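Local coordinates for phosphoserine aminotransferase (Bacillus alcalophilus, PDB 4AZJ) that catalyses the reversible, pyridoxal-phosphate-dependent transamination between O-phospho-L-serine and 3-phosphooxypyruvate, a step of serine biosynthesis, as a homodimer, at the phosphoserine and pyridoxal-5'-phosphate site and the interface of chains A and B. Coordinates in Å, arbitrary orientation; residue numbers count along the deposited sequence, not the author numbering. Chains: chain A/B, Phosphoserine aminotransferase.

Contact 1: the phosphoserine and pyridoxal-5'-phosphate site. Residues chain A 9, 75-77, 80, 102, 148, 150, 152-153, 172, 174-175, 195-196, 327-328, 334; chain B 41-42, 237-238. With SEP (phosphoserine), chain C; PLP (pyridoxal-5'-phosphate), chain D; NA (sodium ion), chain E.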
loop_
_atom_site.group_PDB
_atom_site.type_symbol
_atom_site.label_atom_id
_atom_site.label_comp_id
_atom_site.label_asym_id
_atom_site.label_seq_id
_atom_site.Cartn_x
_atom_site.Cartn_y
_atom_site.Cartn_z
ATOM N N ALA A 9 3.104 -17.052 7.150
ATOM C CA ALA A 9 2.366 -17.256 5.915
ATOM C C ALA A 9 2.251 -16.015 5.031
ATOM O O ALA A 9 1.724 -16.118 3.947
ATOM C CB ALA A 9 0.985 -17.766 6.225
ATOM N N GLY A 75 -3.425 -4.992 -1.968
ATOM C CA GLY A 75 -3.308 -6.421 -1.792
ATOM C C GLY A 75 -3.928 -7.212 -2.897
ATOM O O GLY A 75 -4.621 -6.702 -3.805
ATOM N N ALA A 76 -3.719 -8.526 -2.835
ATOM C CA ALA A 76 -4.476 -9.394 -3.732
ATOM C C ALA A 76 -5.975 -9.201 -3.529
ATOM O O ALA A 76 -6.764 -9.329 -4.468
ATOM C CB ALA A 76 -4.075 -10.833 -3.495
ATOM N N SER A 77 -6.410 -8.889 -2.312
ATOM C CA SER A 77 -7.839 -8.702 -2.061
ATOM C C SER A 77 -8.447 -7.634 -2.952
ATOM O O SER A 77 -9.587 -7.791 -3.384
ATOM C CB SER A 77 -8.117 -8.387 -0.590
ATOM O OG SER A 77 -7.688 -9.476 0.228
ATOM N N PHE A 80 -9.337 -8.935 -6.310
ATOM C CA PHE A 80 -10.548 -9.757 -6.398
ATOM C C PHE A 80 -11.701 -8.943 -6.994
ATOM O O PHE A 80 -12.553 -9.481 -7.683
ATOM C CB PHE A 80 -10.977 -10.268 -5.041
ATOM C CG PHE A 80 -10.015 -11.256 -4.371
ATOM C CD1 PHE A 80 -9.094 -11.961 -5.098
ATOM C CD2 PHE A 80 -10.112 -11.481 -3.026
ATOM C CE1 PHE A 80 -8.257 -12.889 -4.497
ATOM C CE2 PHE A 80 -9.242 -12.418 -2.409
ATOM C CZ PHE A 80 -8.341 -13.104 -3.174
ATOM N N TRP A 102 -9.204 -18.800 -0.681
ATOM C CA TRP A 102 -8.867 -17.642 -1.513
ATOM C C TRP A 102 -9.623 -17.671 -2.829
ATOM O O TRP A 102 -10.041 -16.604 -3.304
ATOM C CB TRP A 102 -7.342 -17.502 -1.686
ATOM C CG TRP A 102 -6.711 -17.158 -0.338
ATOM C CD1 TRP A 102 -5.822 -17.893 0.368
ATOM C CD2 TRP A 102 -7.009 -16.008 0.466
ATOM N NE1 TRP A 102 -5.550 -17.278 1.562
ATOM C CE2 TRP A 102 -6.260 -16.107 1.644
ATOM C CE3 TRP A 102 -7.820 -14.888 0.273
ATOM C CZ2 TRP A 102 -6.313 -15.132 2.645
ATOM C CZ3 TRP A 102 -7.871 -13.923 1.252
ATOM C CH2 TRP A 102 -7.129 -14.053 2.441
ATOM N N THR A 148 -6.621 -20.147 -8.732
ATOM C CA THR A 148 -5.741 -19.801 -7.620
ATOM C C THR A 148 -4.605 -20.817 -7.675
ATOM O O THR A 148 -4.834 -22.016 -7.428
ATOM C CB THR A 148 -6.460 -19.890 -6.287
ATOM O OG1 THR A 148 -7.658 -19.119 -6.337
ATOM C CG2 THR A 148 -5.605 -19.339 -5.160
ATOM N N ASN A 150 -1.870 -21.488 -5.983
ATOM C CA ASN A 150 -1.466 -22.076 -4.720
ATOM C C ASN A 150 -2.490 -21.654 -3.689
ATOM O O ASN A 150 -2.727 -20.456 -3.434
ATOM C CB ASN A 150 -0.044 -21.651 -4.356
ATOM C CG ASN A 150 0.486 -22.406 -3.162
ATOM O OD1 ASN A 150 0.942 -23.543 -3.306
ATOM N ND2 ASN A 150 0.417 -21.800 -2.001
ATOM N N THR A 152 -3.324 -21.206 -0.369
ATOM C CA THR A 152 -2.449 -20.977 0.773
ATOM C C THR A 152 -2.949 -21.575 2.077
ATOM O O THR A 152 -2.155 -22.033 2.894
ATOM C CB THR A 152 -2.288 -19.453 0.950
ATOM O OG1 THR A 152 -2.274 -18.838 -0.338
ATOM C CG2 THR A 152 -1.006 -19.091 1.739
ATOM N N ILE A 153 -4.248 -21.495 2.300
ATOM C CA ILE A 153 -4.863 -21.988 3.513
ATOM C C ILE A 153 -4.962 -23.509 3.577
ATOM O O ILE A 153 -4.774 -24.076 4.670
ATOM C CB ILE A 153 -6.234 -21.320 3.703
ATOM C CG1 ILE A 153 -6.005 -19.862 4.099
ATOM C CG2 ILE A 153 -7.054 -22.020 4.808
ATOM C CD1 ILE A 153 -7.264 -18.977 4.076
ATOM N N ASP A 172 -4.578 -15.894 -9.430
ATOM C CA ASP A 172 -4.064 -15.431 -8.133
ATOM C C ASP A 172 -2.884 -16.328 -7.753
ATOM O O ASP A 172 -3.081 -17.482 -7.336
ATOM C CB ASP A 172 -5.168 -15.526 -7.085
ATOM C CG ASP A 172 -4.734 -15.105 -5.689
ATOM O OD1 ASP A 172 -3.543 -14.775 -5.486
ATOM O OD2 ASP A 172 -5.612 -15.134 -4.799
ATOM N N SER A 174 -0.530 -15.329 -5.553
ATOM C CA SER A 174 0.073 -14.700 -4.379
ATOM C C SER A 174 1.090 -15.589 -3.663
ATOM O O SER A 174 2.136 -15.113 -3.292
ATOM C CB SER A 174 -0.993 -14.305 -3.370
ATOM O OG SER A 174 -1.856 -13.308 -3.881
ATOM N N SER A 175 0.741 -16.849 -3.423
ATOM C CA SER A 175 1.581 -17.647 -2.553
ATOM C C SER A 175 2.545 -18.575 -3.281
ATOM O O SER A 175 3.244 -19.337 -2.620
ATOM C CB SER A 175 0.731 -18.352 -1.503
ATOM O OG SER A 175 -0.323 -19.102 -2.076
ATOM N N GLN A 195 3.874 -10.045 -0.376
ATOM C CA GLN A 195 4.372 -10.412 0.944
ATOM C C GLN A 195 4.524 -11.901 1.205
ATOM O O GLN A 195 4.855 -12.279 2.319
ATOM C CB GLN A 195 3.486 -9.795 2.012
ATOM C CG GLN A 195 2.057 -10.319 2.114
ATOM C CD GLN A 195 1.055 -9.645 1.207
ATOM O OE1 GLN A 195 1.405 -8.859 0.347
ATOM N NE2 GLN A 195 -0.204 -9.940 1.434
ATOM N N LYS A 196 4.303 -12.758 0.226
ATOM C CA LYS A 196 4.695 -14.181 0.414
ATOM C C LYS A 196 6.061 -14.488 -0.139
ATOM O O LYS A 196 6.943 -14.966 0.580
ATOM C CB LYS A 196 3.691 -15.106 -0.242
ATOM C CG LYS A 196 2.446 -15.273 0.507
ATOM C CD LYS A 196 1.450 -14.219 0.269
ATOM C CE LYS A 196 0.192 -14.547 1.000
ATOM N NZ LYS A 196 -0.657 -13.359 0.935
ATOM N N HIS A 327 -3.979 -21.374 9.466
ATOM C CA HIS A 327 -4.850 -20.213 9.333
ATOM C C HIS A 327 -6.021 -20.394 10.285
ATOM O O HIS A 327 -6.579 -21.497 10.378
ATOM C CB HIS A 327 -5.313 -20.078 7.899
ATOM C CG HIS A 327 -6.030 -18.795 7.611
ATOM N ND1 HIS A 327 -7.388 -18.660 7.792
ATOM C CD2 HIS A 327 -5.591 -17.600 7.140
ATOM C CE1 HIS A 327 -7.761 -17.439 7.441
ATOM N NE2 HIS A 327 -6.692 -16.774 7.036
ATOM N N ARG A 328 -6.406 -19.313 10.955
ATOM C CA ARG A 328 -7.470 -19.356 11.975
ATOM C C ARG A 328 -8.761 -19.961 11.449
ATOM O O ARG A 328 -9.552 -20.494 12.228
ATOM C CB ARG A 328 -7.749 -17.941 12.495
ATOM C CG ARG A 328 -8.205 -16.956 11.431
ATOM C CD ARG A 328 -7.977 -15.510 11.865
ATOM N NE ARG A 328 -8.317 -14.606 10.781
ATOM C CZ ARG A 328 -7.525 -14.353 9.742
ATOM N NH1 ARG A 328 -6.325 -14.903 9.651
ATOM N NH2 ARG A 328 -7.949 -13.558 8.786
ATOM N N ARG A 334 0.391 -25.143 9.729
ATOM C CA ARG A 334 0.790 -24.792 8.385
ATOM C C ARG A 334 2.216 -24.306 8.440
ATOM O O ARG A 334 2.528 -23.295 9.072
ATOM C CB ARG A 334 -0.151 -23.712 7.821
ATOM C CG ARG A 334 0.243 -23.225 6.437
ATOM C CD ARG A 334 -0.768 -22.260 5.804
ATOM N NE ARG A 334 -1.011 -21.092 6.622
ATOM C CZ ARG A 334 -1.746 -20.048 6.233
ATOM N NH1 ARG A 334 -2.266 -20.039 5.011
ATOM N NH2 ARG A 334 -1.955 -19.052 7.078
ATOM N N HIS B 41 0.877 -10.127 10.207
ATOM C CA HIS B 41 -0.131 -9.211 10.705
ATOM C C HIS B 41 -1.103 -9.821 11.675
ATOM O O HIS B 41 -1.832 -9.089 12.318
ATOM C CB HIS B 41 -0.908 -8.579 9.549
ATOM C CG HIS B 41 -1.543 -9.561 8.631
ATOM N ND1 HIS B 41 -0.839 -10.574 8.015
ATOM C CD2 HIS B 41 -2.818 -9.678 8.191
ATOM C CE1 HIS B 41 -1.643 -11.270 7.242
ATOM N NE2 HIS B 41 -2.856 -10.743 7.329
ATOM N N ARG B 42 -1.078 -11.155 11.803
ATOM C CA ARG B 42 -1.909 -11.892 12.769
ATOM C C ARG B 42 -1.156 -12.166 14.075
ATOM O O ARG B 42 -1.697 -12.863 14.944
ATOM C CB ARG B 42 -2.425 -13.188 12.132
ATOM C CG ARG B 42 -3.094 -13.011 10.773
ATOM C CD ARG B 42 -4.361 -12.167 10.893
ATOM N NE ARG B 42 -4.957 -11.858 9.595
ATOM C CZ ARG B 42 -5.835 -10.888 9.396
ATOM N NH1 ARG B 42 -6.250 -10.127 10.397
ATOM N NH2 ARG B 42 -6.250 -10.648 8.164
ATOM N N ASN B 237 -7.603 -7.390 5.475
ATOM C CA ASN B 237 -6.571 -8.041 4.685
ATOM C C ASN B 237 -5.199 -7.614 5.200
ATOM O O ASN B 237 -5.099 -7.022 6.274
ATOM C CB ASN B 237 -6.735 -7.821 3.175
ATOM C CG ASN B 237 -6.348 -6.440 2.738
ATOM O OD1 ASN B 237 -6.542 -5.463 3.489
ATOM N ND2 ASN B 237 -5.741 -6.342 1.548
ATOM N N THR B 238 -4.143 -7.979 4.500
ATOM C CA THR B 238 -2.796 -7.734 5.017
ATOM C C THR B 238 -2.492 -6.234 4.927
ATOM O O THR B 238 -2.509 -5.677 3.823
ATOM C CB THR B 238 -1.760 -8.521 4.228
ATOM O OG1 THR B 238 -2.160 -9.883 4.145
ATOM C CG2 THR B 238 -0.428 -8.428 4.943
HETATM N N SEP C . -3.021 -15.191 2.497
HETATM C CA SEP C . -2.563 -15.200 3.862
HETATM C CB SEP C . -3.125 -14.089 4.748
HETATM O OG SEP C . -4.447 -14.397 5.182
HETATM C C SEP C . -2.765 -16.559 4.491
HETATM O O SEP C . -2.395 -16.674 5.677
HETATM O OXT SEP C . -3.256 -17.487 3.807
HETATM P P SEP C . -5.150 -13.577 6.332
HETATM O O1P SEP C . -4.426 -13.857 7.632
HETATM O O2P SEP C . -5.018 -12.096 5.985
HETATM O O3P SEP C . -6.560 -14.113 6.322
HETATM N N1 PLP D . -4.726 -14.767 -2.224
HETATM C C2 PLP D . -3.910 -15.688 -1.697
HETATM C C2A PLP D . -3.609 -16.920 -2.492
HETATM C C3 PLP D . -3.390 -15.470 -0.365
HETATM O O3 PLP D . -2.584 -16.390 0.155
HETATM C C4 PLP D . -3.700 -14.251 0.363
HETATM C C4A PLP D . -3.243 -14.061 1.762
HETATM C C5 PLP D . -4.526 -13.340 -0.279
HETATM C C6 PLP D . -5.008 -13.631 -1.547
HETATM C C5A PLP D . -4.929 -12.026 0.363
HETATM O O4P PLP D . -3.823 -11.100 0.195
HETATM P P PLP D . -3.906 -9.592 0.800
HETATM O O1P PLP D . -2.637 -8.974 0.319
HETATM O O2P PLP D . -3.986 -9.789 2.272
HETATM O O3P PLP D . -5.178 -8.959 0.242
HETATM NA NA NA E . -8.984 -13.330 5.319
HETATM O O HOH W 1 -9.533 -15.924 4.633
HETATM O O HOH W 2 -8.680 -10.923 3.838
HETATM O O HOH W 3 -2.190 -6.436 1.211
HETATM O O HOH W 4 -1.527 -11.817 -1.415
#

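Contact 2: the interface of chains A and B. Residues chain A 223-224, 237; chain B 74-75, 77-78.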
loop_
_atom_site.group_PDB
_atom_site.type_symbol
_atom_site.label_atom_id
_atom_site.label_comp_id
_atom_site.label_asym_id
_atom_site.label_seq_id
_atom_site.Cartn_x
_atom_site.Cartn_y
_atom_site.Cartn_z
ATOM N N MET A 223 -8.821 4.997 -10.233
ATOM C CA MET A 223 -7.812 4.168 -9.574
ATOM C C MET A 223 -8.046 2.678 -9.746
ATOM O O MET A 223 -7.138 1.875 -9.509
ATOM C CB MET A 223 -7.755 4.476 -8.086
ATOM C CG MET A 223 -6.945 5.682 -7.713
ATOM S SD MET A 223 -5.189 5.461 -7.964
ATOM C CE MET A 223 -4.773 4.244 -6.711
ATOM N N LEU A 224 -9.256 2.300 -10.127
ATOM C CA LEU A 224 -9.642 0.891 -10.231
ATOM C C LEU A 224 -9.626 0.416 -11.696
ATOM O O LEU A 224 -10.047 -0.705 -11.976
ATOM C CB LEU A 224 -10.999 0.649 -9.565
ATOM C CG LEU A 224 -11.032 0.917 -8.059
ATOM C CD1 LEU A 224 -12.462 0.919 -7.516
ATOM C CD2 LEU A 224 -10.157 -0.092 -7.331
ATOM N N ASN A 237 -0.622 7.524 -9.312
ATOM C CA ASN A 237 -0.498 8.175 -8.024
ATOM C C ASN A 237 0.761 7.691 -7.347
ATOM O O ASN A 237 1.600 7.052 -7.974
ATOM C CB ASN A 237 -1.735 7.967 -7.128
ATOM C CG ASN A 237 -1.881 6.579 -6.572
ATOM O OD1 ASN A 237 -1.541 5.595 -7.214
ATOM N ND2 ASN A 237 -2.436 6.497 -5.363
ATOM N N GLY B 74 -3.833 2.435 -0.925
ATOM C CA GLY B 74 -4.385 3.044 -2.120
ATOM C C GLY B 74 -4.120 4.510 -2.273
ATOM O O GLY B 74 -4.467 5.090 -3.297
ATOM N N GLY B 75 -3.569 5.133 -1.249
ATOM C CA GLY B 75 -3.316 6.550 -1.240
ATOM C C GLY B 75 -4.546 7.376 -0.985
ATOM O O GLY B 75 -5.675 6.893 -0.933
ATOM N N SER B 77 -5.681 9.024 -3.260
ATOM C CA SER B 77 -6.427 8.907 -4.513
ATOM C C SER B 77 -7.514 7.857 -4.432
ATOM O O SER B 77 -8.596 8.065 -4.990
ATOM C CB SER B 77 -5.505 8.592 -5.698
ATOM O OG SER B 77 -4.570 9.626 -5.916
ATOM N N LEU B 78 -7.297 6.770 -3.686
ATOM C CA LEU B 78 -8.356 5.765 -3.583
ATOM C C LEU B 78 -9.504 6.298 -2.745
ATOM O O LEU B 78 -10.673 5.954 -2.980
ATOM C CB LEU B 78 -7.841 4.429 -3.044
ATOM C CG LEU B 78 -8.852 3.266 -3.148
ATOM C CD1 LEU B 78 -9.203 2.884 -4.575
ATOM C CD2 LEU B 78 -8.312 2.078 -2.411
#

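Contact 1: the phosphoserine and pyridoxal-5'-phosphate site
A:Trp102 lays its indole flat over the PLP pyridine, the ring planes only 3° apart for its six-membered ring. Its NE1 points in plane to the SEP carboxylate OXT at 3.2 Å. An alanine here would lose the stacked face and this N-H, and would probably leave cofactor and substrate less firmly aligned. SEP N lies 1.4 Å from PLP C4A, a covalent distance, as in the external aldimine of a class-V aminotransferase, with the Schiff-base lysine A:Lys196 displaced and poorly ordered. On the other ring face lies A:Ser174 CB. A:Asp172 OD2 meets PLP N1 at 2.7 Å, a contact likely to keep the pyridine protonated, while A:Ser174 N and OG hold the carboxylate's OD1 through its anti and syn lone pairs. The PLP phosphate sits at the start of helix 75-87, where A:Ser77 N and OG both donate to PLP O3P; across the dimer, B:Thr238 OG1 is 2.6 Å from PLP O2P. A:Arg334 grips the SEP carboxylate end-on, its NH2 2.8 Å from SEP O. Every terminal phosphate oxygen of SEP receives at least two protein donors: A:Arg328 binds end-on, B:Arg42 side-on, their guanidinium planes crossing at 44°. Two histidines add to the grip, B:His41 NE2 reaching SEP O2P in its ring plane, and A:His327 NE2 meeting SEP O3P at 2.8 Å, almost straight (173° at the hydrogen).

Contact 2: the interface of chains A and B
The tight part of this patch of the homodimer interface is where A:Met223, in the 3-10 helix 222-224, folds over the first turn of B helix 75-87. Its 50 Å² of hidden surface is the largest share in the patch. The chain bends at both later torsions (chi2 -69°, chi3 -68°), so its middle and its tip touch different parts of the partner. CG passes alongside B:Ser77 at 3.8 Å from CB, SD follows over the same CB, and the terminal methyl CE bends back to 3.5 Å from the carbonyl O of B:Gly74. A:Asn237 meets the same serine through its CB, which the backbone puts 3.5 Å from B:Ser77 OG. Its CG takes the crowded place between backbone N and carbonyl carbon (chi1 72°), which swings the amide so that ND2 comes to B:Gly74 O. That last pair, at 3.2 Å, is a weak and bent hydrogen bond, so packing rather than polar bonding carries most of this contact. The loose side lies at the other end of A:Met223. There A:Leu224 and B:Leu78 cross at about a right angle and meet methyl to methyl, CD2 to CD1 at 4.2 Å, and A:Leu224 has just 7 Å² of its surface hidden. B:Leu78 CD1 also lies 4.1 Å from A:Met223 CB, bridging the loose and tight parts. By pressing on the helix start that carries the phosphate-binding B:Ser77, the patch helps to join the subunits and probably steadies the cofactor cradle of chain B.

The C-alpha centres of contact 1 and contact 2 lie about 22 Å apart, yet the two draw on the same pieces of sequence with the chains exchanged. The start of helix 75-87 supplies A:Gly75 and A:Ser77 to contact 1 and B:Gly75 and B:Ser77 to contact 2; the asparagine comes from the opposite chain each time, as B:Asn237 and A:Asn237 respectively. Contact 2 therefore borders the cofactor site related to contact 1 by the two-fold symmetry. Dimer packing and cofactor binding share this helix start, which fits an enzyme whose active sites are completed by both subunits and suggests that dimerisation supports catalysis.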